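PDB 5KBP: glycosyl hydrolase, family 38, which probably hydrolyses alpha-mannosidic linkages as a metal-binding alpha-mannosidase of glycoside hydrolase family 38. Local coordinates for residues A[687-692]-A[736-741]; A[716-721]-A[727-732]. All coordinates share one frame; numbering follows the deposited sequence.

Contact 1: A[687-692]-A[736-741]; sequences HEADSI and NEYEVL
The phenol oxygen of Tyr738 is gripped by two partners: His687 NE2 lies 2.8 Å from Tyr738 OH in a bent hydrogen bond, either atom being a possible donor, and Arg698 NH2, on the neighbouring strand 695-699, bonds to the same oxygen. The contact is a face-to-face packing of two beta sheets in the C-terminal part of the enzyme, with strand 687-690 in one layer and strand 737-740 in the other. The two run antiparallel, but their axes stay 9.5 Å apart, so side chains alone bridge the gap.

Histidine suits its place because both ring nitrogens find partners: NE2 meets the tyrosine, while ND1 is hydrogen-bonded to Asn700 OD1. Bonded through both nitrogens, the imidazole is fixed in its rotation; CG, set between the backbone N and the carbonyl carbon (chi1 68°), turns the ring toward strand 737-740. Tyr738 reaches it from the opposite direction, bringing its hydroxyl to the edge of the imidazole, near the ring plane. The two ring planes are almost perpendicular, at 85°.

Small apolar groups fill in around this polar pair. Ala689, two residues along the same strand, is small enough for the phenol to pack directly against it, with Ala689 CB 3.3 Å from Tyr738 OH. Val740 supplies a CH-pi contact: its CG2 methyl lies over the imidazole face of His687, 3.5 Å from the ring centroid and only 6° off the normal.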
loop_
_atom_site.group_PDB
_atom_site.type_symbol
_atom_site.label_atom_id
_atom_site.label_comp_id
_atom_site.label_asym_id
_atom_site.label_seq_id
_atom_site.Cartn_x
_atom_site.Cartn_y
_atom_site.Cartn_z
ATOM N N HIS A 687 16.124 2.487 -37.218
ATOM C CA HIS A 687 16.842 2.424 -35.955
ATOM C C HIS A 687 16.420 1.153 -35.232
ATOM O O HIS A 687 15.469 0.474 -35.630
ATOM C CB HIS A 687 16.581 3.666 -35.089
ATOM C CG HIS A 687 15.178 3.761 -34.574
ATOM N ND1 HIS A 687 14.170 4.388 -35.273
ATOM C CD2 HIS A 687 14.616 3.313 -33.426
ATOM C CE1 HIS A 687 13.047 4.321 -34.580
ATOM N NE2 HIS A 687 13.291 3.673 -33.455
ATOM N N GLU A 688 17.136 0.826 -34.161
ATOM C CA GLU A 688 16.869 -0.380 -33.393
ATOM C C GLU A 688 16.599 -0.029 -31.937
ATOM O O GLU A 688 17.105 0.970 -31.416
ATOM C CB GLU A 688 18.035 -1.370 -33.487
ATOM C CG GLU A 688 18.250 -1.932 -34.883
ATOM C CD GLU A 688 19.348 -2.973 -34.927
ATOM O OE1 GLU A 688 19.955 -3.241 -33.870
ATOM O OE2 GLU A 688 19.603 -3.525 -36.018
ATOM N N ALA A 689 15.790 -0.863 -31.287
ATOM C CA ALA A 689 15.425 -0.648 -29.896
ATOM C C ALA A 689 15.198 -1.992 -29.222
ATOM O O ALA A 689 14.759 -2.956 -29.857
ATOM C CB ALA A 689 14.170 0.224 -29.768
ATOM N N ASP A 690 15.505 -2.043 -27.929
ATOM C CA ASP A 690 15.285 -3.256 -27.156
ATOM C C ASP A 690 13.799 -3.436 -26.881
ATOM O O ASP A 690 13.142 -2.538 -26.347
ATOM C CB ASP A 690 16.062 -3.197 -25.843
ATOM C CG ASP A 690 16.076 -4.527 -25.115
ATOM O OD1 ASP A 690 16.167 -5.572 -25.789
ATOM O OD2 ASP A 690 15.997 -4.529 -23.869
ATOM N N SER A 691 13.267 -4.599 -27.252
ATOM C CA SER A 691 11.867 -4.908 -26.991
ATOM C C SER A 691 11.756 -6.153 -26.121
ATOM O O SER A 691 12.529 -6.326 -25.174
ATOM C CB SER A 691 11.102 -5.096 -28.302
ATOM O OG SER A 691 9.707 -5.179 -28.067
ATOM N N ILE A 692 10.806 -7.027 -26.433
ATOM C CA ILE A 692 10.560 -8.235 -25.655
ATOM C C ILE A 692 11.201 -9.403 -26.391
ATOM O O ILE A 692 10.679 -9.867 -27.410
ATOM C CB ILE A 692 9.061 -8.467 -25.432
ATOM C CG1 ILE A 692 8.439 -7.238 -24.769
ATOM C CG2 ILE A 692 8.837 -9.716 -24.590
ATOM C CD1 ILE A 692 9.132 -6.827 -23.489
ATOM N N ASN A 736 11.550 4.570 -20.494
ATOM C CA ASN A 736 11.030 3.686 -21.528
ATOM C C ASN A 736 10.437 4.414 -22.729
ATOM O O ASN A 736 9.991 3.748 -23.670
ATOM C CB ASN A 736 9.978 2.750 -20.923
ATOM C CG ASN A 736 10.536 1.905 -19.793
ATOM O OD1 ASN A 736 10.044 1.950 -18.667
ATOM N ND2 ASN A 736 11.575 1.134 -20.090
ATOM N N GLU A 737 10.416 5.744 -22.735
ATOM C CA GLU A 737 9.955 6.508 -23.888
ATOM C C GLU A 737 11.145 7.169 -24.569
ATOM O O GLU A 737 11.966 7.813 -23.906
ATOM C CB GLU A 737 8.930 7.573 -23.491
ATOM C CG GLU A 737 8.269 8.239 -24.691
ATOM C CD GLU A 737 7.467 9.466 -24.317
ATOM O OE1 GLU A 737 8.016 10.585 -24.392
ATOM O OE2 GLU A 737 6.288 9.312 -23.940
ATOM N N TYR A 738 11.228 7.015 -25.889
ATOM C CA TYR A 738 12.278 7.639 -26.677
ATOM C C TYR A 738 11.695 8.095 -28.006
ATOM O O TYR A 738 10.573 7.736 -28.378
ATOM C CB TYR A 738 13.456 6.684 -26.915
ATOM C CG TYR A 738 13.193 5.646 -27.983
ATOM C CD1 TYR A 738 12.519 4.472 -27.683
ATOM C CD2 TYR A 738 13.619 5.840 -29.292
ATOM C CE1 TYR A 738 12.276 3.519 -28.652
ATOM C CE2 TYR A 738 13.376 4.895 -30.270
ATOM C CZ TYR A 738 12.705 3.735 -29.943
ATOM O OH TYR A 738 12.462 2.791 -30.912
ATOM N N GLU A 739 12.479 8.891 -28.728
ATOM C CA GLU A 739 12.120 9.317 -30.072
ATOM C C GLU A 739 13.395 9.598 -30.851
ATOM O O GLU A 739 14.302 10.263 -30.340
ATOM C CB GLU A 739 11.226 10.563 -30.048
ATOM C CG GLU A 739 10.891 11.104 -31.430
ATOM C CD GLU A 739 9.921 12.268 -31.386
ATOM O OE1 GLU A 739 9.209 12.485 -32.388
ATOM O OE2 GLU A 739 9.868 12.963 -30.350
ATOM N N VAL A 740 13.464 9.085 -32.073
ATOM C CA VAL A 740 14.587 9.330 -32.970
ATOM C C VAL A 740 14.192 10.486 -33.879
ATOM O O VAL A 740 13.316 10.342 -34.738
ATOM C CB VAL A 740 14.953 8.078 -33.776
ATOM C CG1 VAL A 740 16.185 8.340 -34.627
ATOM C CG2 VAL A 740 15.182 6.901 -32.843
ATOM N N LEU A 741 14.834 11.634 -33.689
ATOM C CA LEU A 741 14.466 12.831 -34.428
ATOM C C LEU A 741 14.950 12.740 -35.876
ATOM O O LEU A 741 15.699 11.836 -36.260
ATOM C CB LEU A 741 15.024 14.076 -33.740
ATOM C CG LEU A 741 14.111 14.785 -32.732
ATOM C CD1 LEU A 741 13.463 13.806 -31.759
ATOM C CD2 LEU A 741 14.885 15.850 -31.972
#

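Contact 2: A[716-721]-A[727-732]; sequences QAFVNV and GVTIFN
Backbone hydrogen bonds join Val719 and Ile730 in an antiparallel beta hairpin formed by strands 718-722 and 727-732. In this hydrogen-bonded pair Ile730 N reaches Val719 O at 2.9 Å, almost straight at 174°, while the return bond from Val719 N to Ile730 O is more bent. Val721 and Val728 form a second such pair, and Asn732 N adds a bond to Ala717 O where the first strand begins. Alternating with them are the non-hydrogen-bonded pairs Phe718-Phe731 and Asn720-Thr729, where the alpha carbons come near each other and CA-H...O contacts run to carbonyls of the partner strand, among them Phe718 CA to Ile730 O at 3.2 Å.

The polar side-chain contact belongs to Asn720 and Thr729. With CG anti to the backbone N (chi1 175°), the Asn720 amide leans across to the partner strand, and its ND2 donates to Thr729 OG1 at 2.7 Å, the hydroxyl lying 15° out of the amide plane. An amide and a hydroxyl suit this buried spot because each can serve several partners: ND2 also bonds His783 NE2, OD1 bonds His722 ND1, and OG1 bonds Thr792 OG1.

Apolar contacts across the strands are few. The beta-branched Val719 and Ile730 suit an extended strand and lie side by side, pointing the same way, with Val719 CG1 4.1 Å from Ile730 CB. Across Phe718 and Phe731 the CB atoms are 4.1 Å apart, but the rings lead away from each other.

Val719, Val721 and Ile730 face Ile746 of strand 745-753. On the other side helix 789-799 covers Phe718, Asn720, Thr729 and Phe731, with Tyr793 stacked on the Phe718 ring. Within the sheet, the hairpin lies between strands 686-690 and 772-783.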
loop_
_atom_site.group_PDB
_atom_site.type_symbol
_atom_site.label_atom_id
_atom_site.label_comp_id
_atom_site.label_asym_id
_atom_site.label_seq_id
_atom_site.Cartn_x
_atom_site.Cartn_y
_atom_site.Cartn_z
ATOM N N GLN A 716 12.958 -0.864 -24.058
ATOM C CA GLN A 716 13.236 -1.570 -22.816
ATOM C C GLN A 716 14.556 -1.092 -22.228
ATOM O O GLN A 716 14.580 -0.167 -21.409
ATOM C CB GLN A 716 13.266 -3.082 -23.049
ATOM C CG GLN A 716 11.897 -3.746 -23.035
ATOM C CD GLN A 716 11.426 -4.085 -21.633
ATOM O OE1 GLN A 716 12.164 -4.678 -20.845
ATOM N NE2 GLN A 716 10.192 -3.709 -21.314
ATOM N N ALA A 717 15.660 -1.704 -22.652
ATOM C CA ALA A 717 16.962 -1.426 -22.062
ATOM C C ALA A 717 17.804 -0.443 -22.861
ATOM O O ALA A 717 18.671 0.215 -22.279
ATOM C CB ALA A 717 17.750 -2.729 -21.881
ATOM N N PHE A 718 17.578 -0.312 -24.168
ATOM C CA PHE A 718 18.452 0.524 -24.982
ATOM C C PHE A 718 17.755 0.909 -26.281
ATOM O O PHE A 718 16.688 0.396 -26.622
ATOM C CB PHE A 718 19.778 -0.187 -25.278
ATOM C CG PHE A 718 19.613 -1.524 -25.945
ATOM C CD1 PHE A 718 19.455 -1.614 -27.320
ATOM C CD2 PHE A 718 19.621 -2.693 -25.201
ATOM C CE1 PHE A 718 19.300 -2.840 -27.937
ATOM C CE2 PHE A 718 19.470 -3.923 -25.814
ATOM C CZ PHE A 718 19.309 -3.995 -27.184
ATOM N N VAL A 719 18.396 1.827 -27.003
ATOM C CA VAL A 719 18.019 2.212 -28.360
ATOM C C VAL A 719 19.304 2.533 -29.115
ATOM O O VAL A 719 20.241 3.105 -28.546
ATOM C CB VAL A 719 17.042 3.408 -28.366
ATOM C CG1 VAL A 719 17.619 4.578 -27.587
ATOM C CG2 VAL A 719 16.715 3.825 -29.789
ATOM N N ASN A 720 19.359 2.151 -30.391
ATOM C CA ASN A 720 20.586 2.241 -31.169
ATOM C C ASN A 720 20.329 2.888 -32.522
ATOM O O ASN A 720 19.269 2.696 -33.124
ATOM C CB ASN A 720 21.209 0.852 -31.367
ATOM C CG ASN A 720 22.421 0.876 -32.277
ATOM O OD1 ASN A 720 22.304 0.702 -33.490
ATOM N ND2 ASN A 720 23.594 1.096 -31.695
ATOM N N VAL A 721 21.313 3.655 -32.990
ATOM C CA VAL A 721 21.325 4.237 -34.326
ATOM C C VAL A 721 22.708 4.003 -34.914
ATOM O O VAL A 721 23.715 4.355 -34.292
ATOM C CB VAL A 721 20.992 5.742 -34.304
ATOM C CG1 VAL A 721 21.358 6.389 -35.630
ATOM C CG2 VAL A 721 19.519 5.959 -33.990
ATOM N N GLY A 727 28.141 3.740 -34.904
ATOM C CA GLY A 727 26.862 3.594 -34.237
ATOM C C GLY A 727 26.916 4.098 -32.814
ATOM O O GLY A 727 27.982 4.150 -32.189
ATOM N N VAL A 728 25.741 4.468 -32.308
ATOM C CA VAL A 728 25.579 4.969 -30.948
ATOM C C VAL A 728 24.474 4.171 -30.271
ATOM O O VAL A 728 23.389 4.001 -30.840
ATOM C CB VAL A 728 25.244 6.472 -30.924
ATOM C CG1 VAL A 728 25.067 6.955 -29.493
ATOM C CG2 VAL A 728 26.325 7.271 -31.627
ATOM N N THR A 729 24.747 3.684 -29.062
ATOM C CA THR A 729 23.764 2.982 -28.249
ATOM C C THR A 729 23.529 3.765 -26.966
ATOM O O THR A 729 24.486 4.172 -26.298
ATOM C CB THR A 729 24.222 1.556 -27.918
ATOM O OG1 THR A 729 24.383 0.804 -29.126
ATOM C CG2 THR A 729 23.195 0.860 -27.033
ATOM N N ILE A 730 22.259 3.979 -26.630
ATOM C CA ILE A 730 21.860 4.686 -25.419
ATOM C C ILE A 730 21.039 3.725 -24.573
ATOM O O ILE A 730 19.953 3.302 -24.988
ATOM C CB ILE A 730 21.052 5.955 -25.736
ATOM C CG1 ILE A 730 21.839 6.879 -26.669
ATOM C CG2 ILE A 730 20.674 6.680 -24.454
ATOM C CD1 ILE A 730 23.132 7.380 -26.079
ATOM N N PHE A 731 21.550 3.380 -23.395
ATOM C CA PHE A 731 20.840 2.504 -22.478
ATOM C C PHE A 731 20.323 3.296 -21.285
ATOM O O PHE A 731 20.766 4.416 -21.016
ATOM C CB PHE A 731 21.726 1.339 -22.013
ATOM C CG PHE A 731 23.039 1.758 -21.413
ATOM C CD1 PHE A 731 24.160 1.924 -22.211
ATOM C CD2 PHE A 731 23.161 1.953 -20.047
ATOM C CE1 PHE A 731 25.372 2.296 -21.660
ATOM C CE2 PHE A 731 24.372 2.325 -19.489
ATOM C CZ PHE A 731 25.479 2.495 -20.298
ATOM N N ASN A 732 19.369 2.699 -20.571
ATOM C CA ASN A 732 18.643 3.408 -19.526
ATOM C C ASN A 732 18.109 2.404 -18.512
ATOM O O ASN A 732 18.173 1.190 -18.713
ATOM C CB ASN A 732 17.494 4.231 -20.118
ATOM C CG ASN A 732 16.364 3.361 -20.640
ATOM O OD1 ASN A 732 15.409 3.070 -19.921
ATOM N ND2 ASN A 732 16.472 2.937 -21.896
#

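In the fold
Both contacts are buried, but they join the fold in different directions. Contact 2 works within one antiparallel sheet and rests mainly on backbone bonds between neighbouring strands; contact 1 spans two stacked sheets and depends wholly on side chains. They share that first sheet, since strand 686-690 pairs with strand 718-722, and Glu688 O lies 2.7 Å from Asn720 N in a probable hydrogen bond. Asp690 O and Gln716 N make another probable bond farther along the same strand edge. Along the chain the hairpin is nested within the loop closed by contact 1: strand 727-732 is followed directly by strand 737-740, which crosses to the second sheet.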